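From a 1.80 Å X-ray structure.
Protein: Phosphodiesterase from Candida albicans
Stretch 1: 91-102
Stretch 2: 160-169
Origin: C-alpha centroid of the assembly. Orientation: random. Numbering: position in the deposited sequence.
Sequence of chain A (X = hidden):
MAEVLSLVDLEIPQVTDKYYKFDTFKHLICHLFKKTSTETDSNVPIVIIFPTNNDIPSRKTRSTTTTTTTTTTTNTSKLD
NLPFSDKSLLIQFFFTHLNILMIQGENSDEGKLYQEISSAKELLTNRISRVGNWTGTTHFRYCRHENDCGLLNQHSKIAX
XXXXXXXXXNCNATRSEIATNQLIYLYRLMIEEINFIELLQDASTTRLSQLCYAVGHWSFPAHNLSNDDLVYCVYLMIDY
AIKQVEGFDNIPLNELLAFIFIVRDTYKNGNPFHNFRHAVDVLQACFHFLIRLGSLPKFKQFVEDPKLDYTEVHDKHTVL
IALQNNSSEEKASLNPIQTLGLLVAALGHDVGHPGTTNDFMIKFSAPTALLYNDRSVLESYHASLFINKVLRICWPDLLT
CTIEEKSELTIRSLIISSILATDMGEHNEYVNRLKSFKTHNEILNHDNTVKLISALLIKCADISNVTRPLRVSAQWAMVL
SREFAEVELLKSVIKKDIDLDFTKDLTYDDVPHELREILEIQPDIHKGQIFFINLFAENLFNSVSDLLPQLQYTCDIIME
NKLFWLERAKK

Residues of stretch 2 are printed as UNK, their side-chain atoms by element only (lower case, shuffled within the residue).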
# COMPACT_ATOMS: atom_id res chain seq x y z
N ILE A 91 -1.71 -15.57 14.12
CA ILE A 91 -2.99 -15.09 13.59
C ILE A 91 -3.26 -13.64 14.04
O ILE A 91 -3.62 -12.78 13.23
CB ILE A 91 -4.14 -16.03 14.04
CG1 ILE A 91 -4.05 -17.40 13.36
CG2 ILE A 91 -5.51 -15.42 13.78
CD1 ILE A 91 -3.95 -17.37 11.84
N GLN A 92 -3.08 -13.38 15.33
CA GLN A 92 -3.29 -12.05 15.89
C GLN A 92 -2.46 -10.96 15.17
O GLN A 92 -2.96 -9.86 14.91
CB GLN A 92 -2.94 -12.08 17.38
CG GLN A 92 -3.39 -10.90 18.20
CD GLN A 92 -2.88 -10.96 19.63
OE1 GLN A 92 -1.77 -11.44 19.90
NE2 GLN A 92 -3.68 -10.46 20.55
N PHE A 93 -1.20 -11.27 14.89
CA PHE A 93 -0.27 -10.29 14.33
C PHE A 93 -0.36 -10.21 12.82
O PHE A 93 -0.53 -9.12 12.27
CB PHE A 93 1.19 -10.59 14.71
CG PHE A 93 2.16 -9.57 14.18
CD1 PHE A 93 2.26 -8.32 14.78
CD2 PHE A 93 2.94 -9.84 13.07
CE1 PHE A 93 3.13 -7.37 14.28
CE2 PHE A 93 3.81 -8.89 12.57
CZ PHE A 93 3.92 -7.66 13.18
N PHE A 94 -0.23 -11.34 12.15
CA PHE A 94 -0.18 -11.33 10.68
C PHE A 94 -1.55 -11.17 10.04
O PHE A 94 -1.63 -10.76 8.90
CB PHE A 94 0.52 -12.56 10.13
CG PHE A 94 1.97 -12.64 10.53
CD1 PHE A 94 2.93 -11.91 9.86
CD2 PHE A 94 2.35 -13.42 11.61
CE1 PHE A 94 4.26 -11.97 10.24
CE2 PHE A 94 3.68 -13.48 12.00
CZ PHE A 94 4.63 -12.76 11.31
N PHE A 95 -2.62 -11.50 10.76
CA PHE A 95 -3.97 -11.46 10.16
C PHE A 95 -4.95 -10.57 10.92
O PHE A 95 -6.18 -10.74 10.87
CB PHE A 95 -4.47 -12.89 9.90
CG PHE A 95 -3.58 -13.63 8.95
CD1 PHE A 95 -3.58 -13.30 7.59
CD2 PHE A 95 -2.68 -14.58 9.40
CE1 PHE A 95 -2.73 -13.93 6.71
CE2 PHE A 95 -1.83 -15.22 8.52
CZ PHE A 95 -1.85 -14.91 7.17
N THR A 96 -4.39 -9.56 11.57
CA THR A 96 -5.14 -8.53 12.28
C THR A 96 -6.22 -7.92 11.38
O THR A 96 -7.36 -7.71 11.80
CB THR A 96 -4.17 -7.43 12.84
OG1 THR A 96 -4.91 -6.46 13.59
CG2 THR A 96 -3.39 -6.70 11.74
N HIS A 97 -5.87 -7.71 10.12
CA HIS A 97 -6.74 -7.07 9.14
C HIS A 97 -8.01 -7.84 8.76
O HIS A 97 -8.87 -7.29 8.09
CB HIS A 97 -5.95 -6.76 7.86
CG HIS A 97 -5.44 -7.98 7.15
ND1 HIS A 97 -4.33 -8.68 7.58
CD2 HIS A 97 -5.86 -8.61 6.03
CE1 HIS A 97 -4.12 -9.71 6.78
NE2 HIS A 97 -5.01 -9.66 5.80
N LEU A 98 -8.13 -9.10 9.20
CA LEU A 98 -9.24 -9.97 8.80
C LEU A 98 -10.40 -10.20 9.79
O LEU A 98 -11.21 -11.10 9.56
CB LEU A 98 -8.67 -11.34 8.37
CG LEU A 98 -7.78 -11.32 7.13
CD1 LEU A 98 -7.28 -12.73 6.83
CD2 LEU A 98 -8.53 -10.76 5.93
N ASN A 99 -10.48 -9.43 10.86
CA ASN A 99 -11.64 -9.50 11.80
C ASN A 99 -11.87 -10.90 12.34
O ASN A 99 -12.96 -11.46 12.19
CB ASN A 99 -12.90 -8.99 11.13
CG ASN A 99 -12.67 -7.70 10.40
OD1 ASN A 99 -12.36 -6.68 11.02
ND2 ASN A 99 -12.80 -7.74 9.07
N ILE A 100 -10.83 -11.47 12.94
CA ILE A 100 -10.85 -12.88 13.36
C ILE A 100 -11.15 -13.01 14.86
O ILE A 100 -10.58 -12.28 15.67
CB ILE A 100 -9.51 -13.56 13.05
CG1 ILE A 100 -9.33 -13.73 11.54
CG2 ILE A 100 -9.40 -14.91 13.76
CD1 ILE A 100 -7.91 -14.02 11.08
N LEU A 101 -12.05 -13.93 15.20
CA LEU A 101 -12.22 -14.44 16.56
C LEU A 101 -11.68 -15.87 16.63
O LEU A 101 -12.07 -16.72 15.83
CB LEU A 101 -13.70 -14.48 16.93
CG LEU A 101 -14.01 -14.94 18.35
CD1 LEU A 101 -13.31 -14.05 19.37
CD2 LEU A 101 -15.50 -14.94 18.58
N MET A 102 -10.78 -16.12 17.57
CA MET A 102 -10.19 -17.45 17.76
C MET A 102 -10.84 -18.13 18.96
O MET A 102 -10.95 -17.53 20.03
CB MET A 102 -8.69 -17.35 18.00
CG MET A 102 -7.90 -16.90 16.79
SD MET A 102 -6.12 -16.80 17.07
CE MET A 102 -5.98 -15.26 17.95
N UNK A 160 -14.46 -7.04 20.36
CA UNK A 160 -13.35 -7.97 20.50
C UNK A 160 -12.80 -8.49 19.19
O UNK A 160 -11.96 -9.39 19.20
N UNK A 161 -13.23 -7.92 18.06
CA UNK A 161 -12.91 -8.50 16.76
C UNK A 161 -12.35 -7.51 15.74
O UNK A 161 -11.44 -7.85 14.97
c UNK A 161 -15.82 -11.07 16.77
c UNK A 161 -14.43 -10.49 16.99
c UNK A 161 -14.17 -9.20 16.20
c UNK A 161 -14.06 -9.50 14.73
N UNK A 162 -12.88 -6.30 15.69
CA UNK A 162 -12.53 -5.39 14.62
C UNK A 162 -11.43 -4.43 15.05
O UNK A 162 -11.61 -3.69 16.01
c UNK A 162 -13.37 -3.62 13.05
c UNK A 162 -14.93 -5.46 13.80
c UNK A 162 -16.23 -4.71 13.65
c UNK A 162 -13.76 -4.55 14.18
N UNK A 163 -10.30 -4.41 14.33
CA UNK A 163 -9.20 -3.55 14.75
C UNK A 163 -9.41 -2.10 14.33
O UNK A 163 -10.05 -1.82 13.31
c UNK A 163 -8.01 -4.14 14.01
c UNK A 163 -8.59 -4.63 12.75
c UNK A 163 -9.92 -5.21 13.15
N UNK A 164 -8.91 -1.19 15.15
CA UNK A 164 -8.92 0.23 14.82
C UNK A 164 -7.50 0.69 14.59
O UNK A 164 -6.53 -0.00 14.95
c UNK A 164 -9.50 1.06 15.96
o UNK A 164 -8.62 0.99 17.08
c UNK A 164 -10.88 0.58 16.33
N UNK A 165 -7.37 1.87 14.00
CA UNK A 165 -6.05 2.44 13.73
C UNK A 165 -5.24 2.61 15.01
O UNK A 165 -4.05 2.25 15.04
c UNK A 165 -5.52 6.00 10.72
s UNK A 165 -7.12 5.24 10.88
c UNK A 165 -6.20 3.79 13.02
c UNK A 165 -6.65 3.64 11.57
N UNK A 166 -5.87 3.13 16.07
CA UNK A 166 -5.14 3.34 17.33
C UNK A 166 -4.70 2.02 17.96
O UNK A 166 -3.60 1.94 18.54
o UNK A 166 -7.20 3.60 18.63
c UNK A 166 -5.92 4.19 18.36
c UNK A 166 -6.09 5.62 17.85
N UNK A 167 -5.52 0.98 17.82
CA UNK A 167 -5.19 -0.34 18.37
C UNK A 167 -3.93 -0.91 17.70
O UNK A 167 -3.01 -1.41 18.39
o UNK A 167 -4.98 -6.71 18.86
c UNK A 167 -6.01 -2.73 18.37
c UNK A 167 -5.45 -4.88 17.43
c UNK A 167 -5.79 -3.55 17.27
c UNK A 167 -5.87 -3.27 19.64
c UNK A 167 -5.32 -5.39 18.70
c UNK A 167 -6.37 -1.29 18.18
c UNK A 167 -5.54 -4.60 19.81
N UNK A 168 -3.89 -0.82 16.38
CA UNK A 168 -2.77 -1.36 15.63
C UNK A 168 -1.51 -0.53 15.92
O UNK A 168 -0.44 -1.09 16.13
c UNK A 168 -4.84 -2.20 12.44
c UNK A 168 -4.23 -2.36 13.83
c UNK A 168 -3.05 -1.41 14.12
c UNK A 168 -1.81 -1.87 13.37
N UNK A 169 -1.67 0.78 15.95
CA UNK A 169 -0.56 1.68 16.23
C UNK A 169 0.05 1.39 17.62
O UNK A 169 1.27 1.22 17.75
c UNK A 169 -0.91 5.55 16.02
c UNK A 169 0.72 4.14 14.74
c UNK A 169 -0.10 4.26 16.01
c UNK A 169 -1.07 3.11 16.17
O HOH W 1 -9.58 -9.68 15.58

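Position 160 has nothing beyond CA. Its phi of 67° favours a residue without a CB, though an ideal CB would lie 5.3 Å from Leu 101 CD1, without a clash there. This is Gly 160.

Position 161 carries four carbons, forked at the first, with one arm two carbons long. The short arm meets the backbone O of Asn 99, and the long arm reaches Leu 101. A CB branch with unequal all-carbon arms is Ile 161. Its CG2 lies 3.4 Å from Asn 99 O and 3.8 Å from Asn 99 CB, and its CD1 4.0 Å from Leu 101 CB.

Position 162 repeats the pattern, four carbons forked at the first with one two-carbon arm, and touches Asn 99 OD1. This is Ile 162. Little of its surface is covered, its closest approach being CG2 to Asn 99 OD1 at 3.8 Å, although Ile 162 CA and Asn 99 CA are 5.1 Å apart.

At position 163 three carbons close a ring onto the backbone N and meet Thr 96 O and Asn 99 OD1. The ring defines Pro 163. Its CA-to-CB bond points toward stretch 1. CG packs 3.4 Å from Thr 96 O and CD 3.6 Å from Asn 99 OD1. Lacking an N-H, it can donate no backbone hydrogen bond.

Position 164 has one carbon bearing one oxygen and one carbon, and it is out of reach of stretch 1. It is Thr 164; OG1 accepts from the N of position 167 at 3.2 Å, capping the helix that follows.

Position 165, unbranched with two carbons, a sulfur and a carbon, is buried but out of reach: Met 165.

Position 166 has the same side-chain atoms as 164 and no contact: Thr 166.

Position 167 shows one carbon, then a six-carbon ring bearing an oxygen, near Thr 96 OG1 and Gln 92 NE2: Tyr 167. Its CA-to-CB bond points toward stretch 1, with Thr 96 OG1 at the ring edge, 4.2 Å from CE2. Gln 92 NE2 comes no nearer to its OH than 4.3 Å.

Position 168 holds four carbons, forked at the first with one longer arm, and reaches Thr 96 OG1. Ile 168 starts sideways, but its end comes nearer, CG1 lying 4.2 Å from Thr 96 OG1.

Position 169 has four carbons forked at the second, the mark of Leu 169, which lies beyond contact.

The contact buries 405 Å² without a direct hydrogen bond between the stretches. The CA of Asn 99 makes a CA-H...O contact with Ile 161 O at 3.6 Å. A water lies 2.8 Å from Ile 100 O and 2.7 Å from Ile 161 O, bridging two carbonyl acceptors that cannot pair directly. The rule to read here is carbon laid against Thr 96 and Asn 99, with a water between the carbonyls and a capped helix bringing Tyr 167 and Ile 168 to Thr 96.

Stretch 2 160-169: GIIPTMTYIL
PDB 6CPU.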